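Long-range contacts in D-glycerate 3-kinase (PDB 6CKG), which probably phosphorylates D-glycerate at its 3-hydroxyl with ATP as phosphate donor, as a kinase of the P-loop fold: residues D86-H91 with P150-S155; F186-N191 with Q233-Y238; D103-N108 with R225-S230; Q22-F27 with G65-Y70. All coordinates share one frame; numbering follows the deposited sequence.

Interaction 1: residues D86-H91 with P150-S155. With EDO (1,2-ethanediol), chain C.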
# COMPACT_ATOMS: atom_id res chain seq x y z
N ASP A 86 7.03 -3.55 -4.79
CA ASP A 86 7.77 -3.91 -6.00
C ASP A 86 8.20 -2.69 -6.78
O ASP A 86 8.96 -2.83 -7.75
CB ASP A 86 6.92 -4.82 -6.89
CG ASP A 86 6.83 -6.22 -6.36
OD1 ASP A 86 7.90 -6.79 -6.06
OD2 ASP A 86 5.69 -6.73 -6.20
N PHE A 87 7.76 -1.50 -6.37
CA PHE A 87 8.05 -0.25 -7.04
C PHE A 87 8.96 0.66 -6.21
O PHE A 87 9.06 1.86 -6.49
CB PHE A 87 6.74 0.46 -7.38
CG PHE A 87 5.95 -0.22 -8.48
CD1 PHE A 87 5.10 -1.28 -8.20
CD2 PHE A 87 6.06 0.21 -9.79
CE1 PHE A 87 4.39 -1.90 -9.21
CE2 PHE A 87 5.35 -0.42 -10.81
CZ PHE A 87 4.52 -1.47 -10.52
N TYR A 88 9.66 0.12 -5.22
CA TYR A 88 10.73 0.89 -4.58
C TYR A 88 11.75 1.37 -5.61
O TYR A 88 11.94 0.75 -6.66
CB TYR A 88 11.46 0.04 -3.53
CG TYR A 88 10.78 -0.13 -2.18
CD1 TYR A 88 10.30 0.97 -1.47
CD2 TYR A 88 10.68 -1.38 -1.61
CE1 TYR A 88 9.72 0.80 -0.24
CE2 TYR A 88 10.10 -1.57 -0.38
CZ TYR A 88 9.62 -0.48 0.30
OH TYR A 88 9.05 -0.70 1.54
N LEU A 89 12.41 2.49 -5.30
CA LEU A 89 13.55 2.95 -6.07
C LEU A 89 14.56 1.83 -6.25
O LEU A 89 14.69 0.94 -5.40
CB LEU A 89 14.25 4.14 -5.38
CG LEU A 89 13.42 5.41 -5.22
CD1 LEU A 89 14.15 6.37 -4.25
CD2 LEU A 89 13.18 6.03 -6.60
N THR A 90 15.29 1.88 -7.36
CA THR A 90 16.46 1.01 -7.48
C THR A 90 17.42 1.34 -6.34
O THR A 90 17.35 2.42 -5.75
CB THR A 90 17.17 1.21 -8.83
OG1 THR A 90 17.72 2.53 -8.88
CG2 THR A 90 16.20 1.03 -9.99
N HIS A 91 18.31 0.40 -6.02
CA HIS A 91 19.27 0.65 -4.95
C HIS A 91 20.09 1.91 -5.23
O HIS A 91 20.35 2.71 -4.32
CB HIS A 91 20.20 -0.56 -4.77
CG HIS A 91 21.08 -0.45 -3.56
ND1 HIS A 91 22.40 -0.04 -3.63
CD2 HIS A 91 20.83 -0.68 -2.25
CE1 HIS A 91 22.92 -0.03 -2.42
NE2 HIS A 91 21.99 -0.41 -1.56
N PRO A 150 7.49 -4.59 -12.49
CA PRO A 150 8.77 -4.84 -11.83
C PRO A 150 8.61 -5.78 -10.64
O PRO A 150 7.51 -5.98 -10.11
CB PRO A 150 9.21 -3.45 -11.36
CG PRO A 150 7.91 -2.74 -11.09
CD PRO A 150 6.97 -3.24 -12.19
N ILE A 151 9.73 -6.38 -10.26
CA ILE A 151 9.85 -7.21 -9.07
C ILE A 151 10.99 -6.65 -8.25
O ILE A 151 12.07 -6.38 -8.79
CB ILE A 151 10.11 -8.69 -9.43
CG1 ILE A 151 8.90 -9.28 -10.16
CG2 ILE A 151 10.45 -9.49 -8.18
CD1 ILE A 151 9.13 -10.68 -10.72
N TYR A 152 10.78 -6.50 -6.95
CA TYR A 152 11.80 -5.97 -6.05
C TYR A 152 12.30 -7.09 -5.14
O TYR A 152 11.49 -7.78 -4.49
CB TYR A 152 11.24 -4.80 -5.23
CG TYR A 152 12.27 -4.04 -4.40
CD1 TYR A 152 13.02 -2.99 -4.94
CD2 TYR A 152 12.49 -4.38 -3.07
CE1 TYR A 152 13.95 -2.28 -4.18
CE2 TYR A 152 13.40 -3.67 -2.29
CZ TYR A 152 14.14 -2.63 -2.86
OH TYR A 152 15.03 -1.94 -2.09
N ASP A 153 13.62 -7.29 -5.10
CA ASP A 153 14.24 -8.37 -4.32
C ASP A 153 14.84 -7.74 -3.08
O ASP A 153 15.93 -7.15 -3.12
CB ASP A 153 15.26 -9.13 -5.16
CG ASP A 153 15.92 -10.28 -4.40
OD1 ASP A 153 15.80 -10.36 -3.17
OD2 ASP A 153 16.57 -11.10 -5.06
N LYS A 154 14.14 -7.88 -1.95
CA LYS A 154 14.55 -7.23 -0.72
C LYS A 154 15.85 -7.78 -0.15
O LYS A 154 16.42 -7.15 0.73
CB LYS A 154 13.43 -7.36 0.32
CG LYS A 154 12.12 -6.77 -0.16
CD LYS A 154 11.02 -6.84 0.90
CE LYS A 154 9.88 -5.89 0.54
NZ LYS A 154 8.67 -6.19 1.33
N SER A 155 16.32 -8.93 -0.64
CA SER A 155 17.53 -9.52 -0.10
C SER A 155 18.81 -8.94 -0.70
O SER A 155 19.88 -9.13 -0.13
CB SER A 155 17.53 -11.04 -0.31
OG SER A 155 17.74 -11.39 -1.67
C1 EDO C . 4.64 -7.42 -9.82
O1 EDO C . 5.81 -7.76 -9.05
C2 EDO C . 4.18 -6.02 -9.42
O2 EDO C . 3.83 -6.03 -8.02
O HOH W 1 9.03 -7.15 -3.08
O HOH W 2 15.32 0.62 -2.77
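Asp-86 OD1 accepts two bonds: the backbone N of Tyr-152 gives it a nearly straight one at 3.0 Å (164° at the hydrogen), and water 1 gives it a second. The amide meets the oxygen on its anti side, close to the carboxylate plane, and the same water also donates to Tyr-152 O. The other oxygen, OD2, takes O2 of an ethanediol at 2.7 Å, while O1 of that diol donates to Pro-150 O, so the small molecule spans the two segments.

Two ring pairs pack beside these bonds. Pro-150 CG lies over one face of Phe-87, 3.6 Å from the ring centroid, a CH-pi contact backed by helix 118-129. Tyr-152 has CG anti to its backbone N (chi1 -172°), and Tyr-88 turns its edge to the face of that ring in a T-shaped stack, centroids 5.0 Å apart, with Tyr-88 CB over the same ring. Water 2 joins Leu-89 O to Tyr-152 OH.

Strand 146-153 thereby holds the loop that follows strand 79-83. The diol, probably from the crystallisation liquor, is also bound by Ser-83 N. Its capture suggests that this corner could receive neighbouring hydroxyls through one carboxylate oxygen, one carbonyl and one backbone amide.

Interaction 2: residues F186-N191 with Q233-Y238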
# COMPACT_ATOMS: atom_id res chain seq x y z
N PHE A 186 -2.71 6.88 1.46
CA PHE A 186 -2.35 7.82 2.53
C PHE A 186 -2.31 9.24 1.97
O PHE A 186 -1.79 9.48 0.88
CB PHE A 186 -1.00 7.47 3.14
CG PHE A 186 -1.06 6.35 4.13
CD1 PHE A 186 -2.17 5.53 4.21
CD2 PHE A 186 -0.00 6.11 5.00
CE1 PHE A 186 -2.23 4.48 5.12
CE2 PHE A 186 -0.05 5.08 5.92
CZ PHE A 186 -1.17 4.27 5.99
N GLY A 187 -2.90 10.18 2.72
CA GLY A 187 -3.00 11.56 2.28
C GLY A 187 -2.05 12.51 3.01
O GLY A 187 -1.85 12.41 4.23
N PRO A 188 -1.45 13.44 2.27
CA PRO A 188 -0.59 14.45 2.90
C PRO A 188 -1.42 15.44 3.70
O PRO A 188 -2.64 15.54 3.55
CB PRO A 188 0.08 15.13 1.71
CG PRO A 188 -1.00 15.04 0.63
CD PRO A 188 -1.59 13.67 0.82
N LEU A 189 -0.73 16.20 4.55
CA LEU A 189 -1.37 17.21 5.39
C LEU A 189 -0.94 18.61 4.96
O LEU A 189 0.12 18.80 4.36
CB LEU A 189 -1.01 17.01 6.87
CG LEU A 189 -1.27 15.61 7.45
CD1 LEU A 189 -0.68 15.45 8.85
CD2 LEU A 189 -2.76 15.30 7.45
N SER A 190 -1.78 19.59 5.26
CA SER A 190 -1.29 20.96 5.23
C SER A 190 -0.18 21.09 6.27
O SER A 190 -0.09 20.30 7.22
CB SER A 190 -2.41 21.96 5.53
OG SER A 190 -2.79 21.88 6.89
N ASN A 191 0.70 22.06 6.06
CA ASN A 191 1.76 22.29 7.04
C ASN A 191 1.18 22.51 8.43
O ASN A 191 1.63 21.91 9.41
CB ASN A 191 2.62 23.48 6.61
CG ASN A 191 3.37 23.21 5.32
OD1 ASN A 191 3.43 22.06 4.85
ND2 ASN A 191 3.94 24.25 4.74
N GLN A 233 5.83 16.11 2.41
CA GLN A 233 6.03 16.70 1.09
C GLN A 233 6.24 15.63 0.03
O GLN A 233 5.77 15.77 -1.11
CB GLN A 233 7.24 17.63 1.13
CG GLN A 233 7.27 18.64 -0.00
CD GLN A 233 6.19 19.68 0.16
OE1 GLN A 233 5.84 20.05 1.28
NE2 GLN A 233 5.64 20.17 -0.96
N ASN A 234 6.98 14.57 0.38
CA ASN A 234 7.11 13.43 -0.52
C ASN A 234 5.75 12.83 -0.85
O ASN A 234 5.49 12.48 -2.01
CB ASN A 234 8.01 12.37 0.12
CG ASN A 234 9.46 12.80 0.19
OD1 ASN A 234 9.83 13.87 -0.28
ND2 ASN A 234 10.29 11.98 0.80
N LEU A 235 4.86 12.73 0.14
CA LEU A 235 3.57 12.08 -0.07
C LEU A 235 2.67 12.87 -1.02
O LEU A 235 1.84 12.28 -1.72
CB LEU A 235 2.87 11.87 1.27
CG LEU A 235 1.56 11.09 1.25
CD1 LEU A 235 1.77 9.66 0.67
CD2 LEU A 235 0.99 11.03 2.65
N ARG A 236 2.83 14.19 -1.06
CA ARG A 236 2.07 15.00 -2.02
C ARG A 236 2.32 14.55 -3.46
O ARG A 236 1.43 14.70 -4.31
CB ARG A 236 2.42 16.49 -1.84
CG ARG A 236 1.92 17.04 -0.50
CD ARG A 236 2.50 18.41 -0.13
NE ARG A 236 1.91 18.96 1.10
CZ ARG A 236 2.46 19.92 1.84
NH1 ARG A 236 3.64 20.43 1.50
NH2 ARG A 236 1.86 20.37 2.94
N GLN A 237 3.50 13.98 -3.76
CA GLN A 237 3.79 13.50 -5.11
C GLN A 237 3.02 12.24 -5.49
O GLN A 237 3.05 11.86 -6.67
CB GLN A 237 5.30 13.23 -5.29
CG GLN A 237 6.19 14.43 -4.96
CD GLN A 237 5.63 15.72 -5.51
OE1 GLN A 237 5.19 16.60 -4.76
NE2 GLN A 237 5.64 15.85 -6.84
N TYR A 238 2.35 11.57 -4.55
CA TYR A 238 1.61 10.35 -4.87
C TYR A 238 0.17 10.61 -5.30
O TYR A 238 -0.52 9.67 -5.69
CB TYR A 238 1.58 9.39 -3.67
CG TYR A 238 2.92 8.77 -3.33
CD1 TYR A 238 3.98 9.56 -2.89
CD2 TYR A 238 3.11 7.39 -3.40
CE1 TYR A 238 5.22 9.00 -2.57
CE2 TYR A 238 4.34 6.82 -3.08
CZ TYR A 238 5.39 7.63 -2.66
OH TYR A 238 6.61 7.09 -2.32
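Pro-188 and Arg-236 cross obliquely, the proline ring resting on the aliphatic start of the arginine: Pro-188 CB is 3.5 Å from Arg-236 CG, with the ring's CG close behind. From there the arginine chain runs extended from CG to NE beside the loop and brings its guanidinium to the backbone past the proline. One nitrogen, NH2, does the gripping. It donates to Leu-189 O at 2.7 Å, lying in the plane of that carbonyl, and to Asn-191 OD1 at 3.0 Å. The two side chains at this second bond cross at about a right angle, with amide and guanidinium planes 38° apart. OD1 lies near the guanidinium plane, whereas NH2 stands 42° above the plane of the asparagine amide.

In this P-loop kinase fold, residues 186-191 belong to the connection from strand 176-180 of the main sheet to helix 191-204, whose N-cap is Ser-190, bonded through OG to Lys-193 N. The arginine thus ties down the entry into that helix, through a loop carbonyl just before the cap and the side chain of the first helical residue.

At the inner end Leu-235 meets Pro-188 at about a right angle. Its first torsion (chi1 -174°) turns CG toward the loop; CD2 lies 3.4 Å from Gly-187 C, and CD1 3.6 Å from Phe-186 O, a carbonyl that accepts a bond from Trp-242 NE1. Phe-298 of helix 281-298 packs on both Phe-186 and Leu-235.

Interaction 3: residues D103-N108 with R225-S230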
# COMPACT_ATOMS: atom_id res chain seq x y z
N ASP A 103 20.30 13.88 7.22
CA ASP A 103 19.74 14.01 8.55
C ASP A 103 18.33 13.45 8.67
O ASP A 103 17.71 13.61 9.73
CB ASP A 103 19.74 15.47 8.99
CG ASP A 103 21.13 16.05 9.03
OD1 ASP A 103 22.00 15.44 9.70
OD2 ASP A 103 21.37 17.08 8.37
N ASN A 104 17.81 12.80 7.63
CA ASN A 104 16.46 12.24 7.72
C ASN A 104 16.56 10.73 7.88
O ASN A 104 16.79 10.01 6.90
CB ASN A 104 15.65 12.60 6.47
CG ASN A 104 14.17 12.22 6.61
OD1 ASN A 104 13.84 11.18 7.18
ND2 ASN A 104 13.29 13.08 6.11
N PRO A 105 16.41 10.20 9.10
CA PRO A 105 16.50 8.75 9.29
C PRO A 105 15.45 7.96 8.53
O PRO A 105 15.67 6.78 8.23
CB PRO A 105 16.32 8.59 10.80
CG PRO A 105 15.54 9.80 11.21
CD PRO A 105 16.08 10.91 10.35
N LEU A 106 14.30 8.56 8.25
CA LEU A 106 13.26 7.83 7.53
C LEU A 106 13.62 7.61 6.07
O LEU A 106 13.12 6.65 5.46
CB LEU A 106 11.92 8.56 7.68
CG LEU A 106 11.40 8.56 9.11
CD1 LEU A 106 10.00 9.20 9.26
CD2 LEU A 106 11.42 7.12 9.63
N LEU A 107 14.48 8.44 5.49
CA LEU A 107 14.89 8.29 4.10
C LEU A 107 16.23 7.59 3.94
O LEU A 107 16.79 7.56 2.83
CB LEU A 107 14.91 9.65 3.41
CG LEU A 107 13.56 10.37 3.40
CD1 LEU A 107 13.70 11.81 2.92
CD2 LEU A 107 12.54 9.59 2.54
N ASN A 108 16.77 7.00 5.01
CA ASN A 108 18.07 6.36 4.89
C ASN A 108 17.95 4.93 4.38
O ASN A 108 18.95 4.20 4.38
CB ASN A 108 18.83 6.43 6.22
CG ASN A 108 18.24 5.52 7.29
OD1 ASN A 108 17.27 4.80 7.05
ND2 ASN A 108 18.85 5.53 8.47
N ARG A 225 10.48 17.62 13.56
CA ARG A 225 9.45 18.21 12.70
C ARG A 225 9.91 18.28 11.25
O ARG A 225 9.13 18.02 10.33
CB ARG A 225 9.06 19.60 13.26
CG ARG A 225 8.22 19.52 14.56
CD ARG A 225 7.98 20.89 15.27
NE ARG A 225 7.69 21.91 14.28
CZ ARG A 225 8.54 22.85 13.91
NH1 ARG A 225 8.19 23.71 12.97
NH2 ARG A 225 9.74 22.94 14.49
N SER A 226 11.19 18.59 11.00
CA SER A 226 11.65 18.66 9.62
C SER A 226 11.66 17.28 8.95
O SER A 226 11.34 17.16 7.76
CB SER A 226 13.03 19.31 9.54
OG SER A 226 14.01 18.49 10.15
N THR A 227 12.02 16.24 9.69
CA THR A 227 11.96 14.90 9.12
C THR A 227 10.53 14.56 8.70
O THR A 227 10.29 14.03 7.61
CB THR A 227 12.48 13.85 10.11
OG1 THR A 227 13.91 13.90 10.15
CG2 THR A 227 12.05 12.41 9.69
N LEU A 228 9.56 14.86 9.56
CA LEU A 228 8.17 14.52 9.25
C LEU A 228 7.63 15.37 8.10
O LEU A 228 6.89 14.86 7.25
CB LEU A 228 7.29 14.69 10.49
CG LEU A 228 7.65 13.80 11.69
CD1 LEU A 228 6.87 14.20 12.93
CD2 LEU A 228 7.45 12.33 11.36
N HIS A 229 8.00 16.65 8.04
CA HIS A 229 7.56 17.50 6.93
C HIS A 229 8.07 16.98 5.59
O HIS A 229 7.36 17.06 4.58
CB HIS A 229 8.04 18.94 7.16
CG HIS A 229 7.15 19.75 8.06
ND1 HIS A 229 5.83 20.01 7.79
CD2 HIS A 229 7.43 20.42 9.21
CE1 HIS A 229 5.32 20.77 8.74
NE2 HIS A 229 6.27 21.04 9.61
N SER A 230 9.31 16.46 5.57
CA SER A 230 9.88 15.90 4.34
C SER A 230 9.05 14.72 3.83
O SER A 230 8.73 14.63 2.64
CB SER A 230 11.33 15.47 4.56
OG SER A 230 12.13 16.57 4.94
O HOH W 3 14.53 15.72 5.42
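The two backbones come nearest at Asn-104 and Thr-227, whose CA atoms are 5.4 Å apart where a loop turning at 104-107 passes a regular turn of helix 225-236. The turn is closed by Leu-107 N bonding to Asn-104 O at 3.1 Å.

The side chain of Asn-104, its CG anti to the backbone N (chi1 -171°), lies against Thr-227. Its two polar atoms do different work. OD1 faces back into its own loop, taking weak bonds from the backbone N of Leu-106 and of Leu-107, and also comes within 3.3 Å of the methyl Thr-227 CG2. ND2 lies 3.5 Å from Ser-230 CB, one helical turn on from Thr-227, and donates to water 3 at 3.0 Å. That water may go on to Ser-230 OG, although this serine has two conformers and the bridge is correspondingly doubtful.

The same threonine methyl is met from another direction by Leu-106 CD1 at 3.8 Å, the two side chains crossing at about a right angle, while Pro-105 CD approaches Thr-227 OG1 at 3.7 Å. One small branched side chain thus receives three successive loop residues, largely by van der Waals packing.

The loop joins helix 91-100 to helix 118-129. Leu-106 and Leu-107 extend its packing on helix 225-236 to Ile-231, and from that helix Arg-225 forms a salt bridge and His-229 a hydrogen bond with Glu-195 of helix 191-204.

Interaction 4: residues Q22-F27 with G65-Y70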
# COMPACT_ATOMS: atom_id res chain seq x y z
N GLN A 22 -14.26 -13.73 0.50
CA GLN A 22 -15.59 -13.78 -0.12
C GLN A 22 -16.26 -12.42 -0.12
O GLN A 22 -16.89 -12.02 -1.11
CB GLN A 22 -16.49 -14.78 0.62
CG GLN A 22 -16.00 -16.21 0.60
CD GLN A 22 -17.02 -17.16 1.18
OE1 GLN A 22 -18.13 -16.76 1.54
NE2 GLN A 22 -16.66 -18.44 1.27
N GLN A 23 -16.17 -11.69 0.99
CA GLN A 23 -16.80 -10.38 1.05
C GLN A 23 -16.11 -9.40 0.12
O GLN A 23 -16.78 -8.59 -0.53
CB GLN A 23 -16.79 -9.87 2.49
CG GLN A 23 -17.79 -10.58 3.39
CD GLN A 23 -17.78 -10.04 4.80
OE1 GLN A 23 -17.95 -8.84 5.01
NE2 GLN A 23 -17.57 -10.92 5.77
N THR A 24 -14.78 -9.46 0.03
CA THR A 24 -14.07 -8.58 -0.89
C THR A 24 -14.42 -8.91 -2.34
O THR A 24 -14.56 -8.00 -3.17
CB THR A 24 -12.57 -8.66 -0.67
OG1 THR A 24 -12.26 -8.33 0.69
CG2 THR A 24 -11.86 -7.69 -1.58
N ALA A 25 -14.58 -10.20 -2.65
CA ALA A 25 -15.00 -10.61 -3.99
C ALA A 25 -16.36 -10.04 -4.34
O ALA A 25 -16.57 -9.53 -5.45
CB ALA A 25 -15.02 -12.13 -4.09
N GLY A 26 -17.33 -10.14 -3.41
CA GLY A 26 -18.64 -9.56 -3.68
C GLY A 26 -18.55 -8.08 -4.00
O GLY A 26 -19.19 -7.60 -4.95
N PHE A 27 -17.73 -7.35 -3.25
CA PHE A 27 -17.52 -5.91 -3.46
C PHE A 27 -16.83 -5.63 -4.80
O PHE A 27 -17.23 -4.72 -5.54
CB PHE A 27 -16.69 -5.37 -2.30
CG PHE A 27 -16.27 -3.92 -2.44
CD1 PHE A 27 -17.16 -2.89 -2.15
CD2 PHE A 27 -14.98 -3.59 -2.83
CE1 PHE A 27 -16.77 -1.56 -2.26
CE2 PHE A 27 -14.58 -2.25 -2.94
CZ PHE A 27 -15.48 -1.24 -2.66
N GLY A 65 -3.14 -12.04 -1.44
CA GLY A 65 -2.54 -13.27 -1.91
C GLY A 65 -3.55 -14.28 -2.41
O GLY A 65 -3.24 -15.05 -3.32
N LEU A 66 -4.75 -14.30 -1.83
CA LEU A 66 -5.80 -15.25 -2.17
C LEU A 66 -6.83 -14.69 -3.14
O LEU A 66 -7.36 -15.44 -3.96
CB LEU A 66 -6.55 -15.69 -0.90
CG LEU A 66 -5.70 -16.37 0.17
CD1 LEU A 66 -6.48 -16.46 1.47
CD2 LEU A 66 -5.27 -17.76 -0.31
N LEU A 67 -7.12 -13.39 -3.06
CA LEU A 67 -8.22 -12.83 -3.84
C LEU A 67 -8.06 -12.99 -5.35
O LEU A 67 -9.07 -13.30 -6.00
CB LEU A 67 -8.40 -11.35 -3.47
CG LEU A 67 -9.47 -10.55 -4.21
CD1 LEU A 67 -10.86 -11.12 -3.93
CD2 LEU A 67 -9.41 -9.08 -3.82
N PRO A 68 -6.88 -12.76 -5.96
CA PRO A 68 -6.78 -12.96 -7.42
C PRO A 68 -7.17 -14.35 -7.88
O PRO A 68 -7.97 -14.48 -8.82
CB PRO A 68 -5.31 -12.66 -7.72
CG PRO A 68 -4.88 -11.75 -6.61
CD PRO A 68 -5.63 -12.21 -5.40
N ASP A 69 -6.63 -15.40 -7.26
CA ASP A 69 -6.94 -16.76 -7.73
C ASP A 69 -8.40 -17.11 -7.47
O ASP A 69 -8.98 -17.92 -8.19
CB ASP A 69 -6.03 -17.78 -7.06
CG ASP A 69 -4.59 -17.66 -7.51
OD1 ASP A 69 -4.35 -17.26 -8.67
OD2 ASP A 69 -3.70 -17.98 -6.69
N TYR A 70 -9.00 -16.50 -6.45
CA TYR A 70 -10.41 -16.72 -6.17
C TYR A 70 -11.29 -16.11 -7.26
O TYR A 70 -12.21 -16.76 -7.77
CB TYR A 70 -10.74 -16.12 -4.80
CG TYR A 70 -12.09 -16.46 -4.24
CD1 TYR A 70 -13.19 -15.65 -4.50
CD2 TYR A 70 -12.26 -17.58 -3.44
CE1 TYR A 70 -14.43 -15.95 -3.97
CE2 TYR A 70 -13.51 -17.89 -2.92
CZ TYR A 70 -14.59 -17.07 -3.19
OH TYR A 70 -15.82 -17.38 -2.68
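The ring of Tyr-70 is approached obliquely by two groups of helix 19-38: Ala-25 CB, 3.9 Å from its CE1, and Gln-22 CG, 3.5 Å from its OH. The amide of Gln-22 is inclined only 24° to the ring plane, but the aliphatic CG, not the amide, comes nearest. Within its own helix the tyrosine also forms an edge-to-face pair with His-74.

The contact is helix-on-helix packing in a P-loop kinase fold. Helix 63-75 follows strand 48-53; the loop between them carries a Walker A-like sequence, consistent with a phosphate-binding P-loop, and is partly unmodelled. Helix 19-38 lies beside helix 63-75, leaning through Thr-24 on strands 247-253 and 313-318 of the main sheet. The short axes approach to 10.1 Å and cross at -55°, and contact is confined to a few residues around Ala-25 and Leu-67. Helix 63-75 is kinked here: Pro-68 has no N-H to offer, and the N of Asp-69 likewise lacks a bond to the preceding turn.

Where the backbones come nearest, Ala-25 presents only a methyl, and two larger side chains converge on it. For Tyr-70, chi1 of -170° sets CG toward helix 19-38, and ring atoms CD1 and CE1 lie near Ala-25 CB. Leu-67 points its branched end at the helix, with CD1 lying 4.0 Å from Ala-25 N. Thr-24 divides its branches between two tasks. OG1 bonds to Met-20 O one turn back in its own helix, whereas the methyl CG2 meets Leu-67 CD2 at 3.6 Å, the two side chains crossing at about a right angle.

Along the chain, interaction 4 closes before interaction 1 opens, and interaction 1 closes before interaction 2; interaction 3 alternates its segments with both of these. Interactions 2 and 3 share helix 225-236, have centres 14 Å apart and touch where Asn-234 packs on Leu-107, so one helix receives loops from two parts of the chain. Interaction 1 lies about 21 Å from interaction 3, centre to centre, beyond strand 79-83 at the sheet's outer margin. Interaction 4 is across the chain's centre from interactions 2 and 3, about 37 Å from the latter, centre to centre. The contacts thus flank the P-loop core, helix packing on one side of the chain's centre and loop-to-helix contacts on the other.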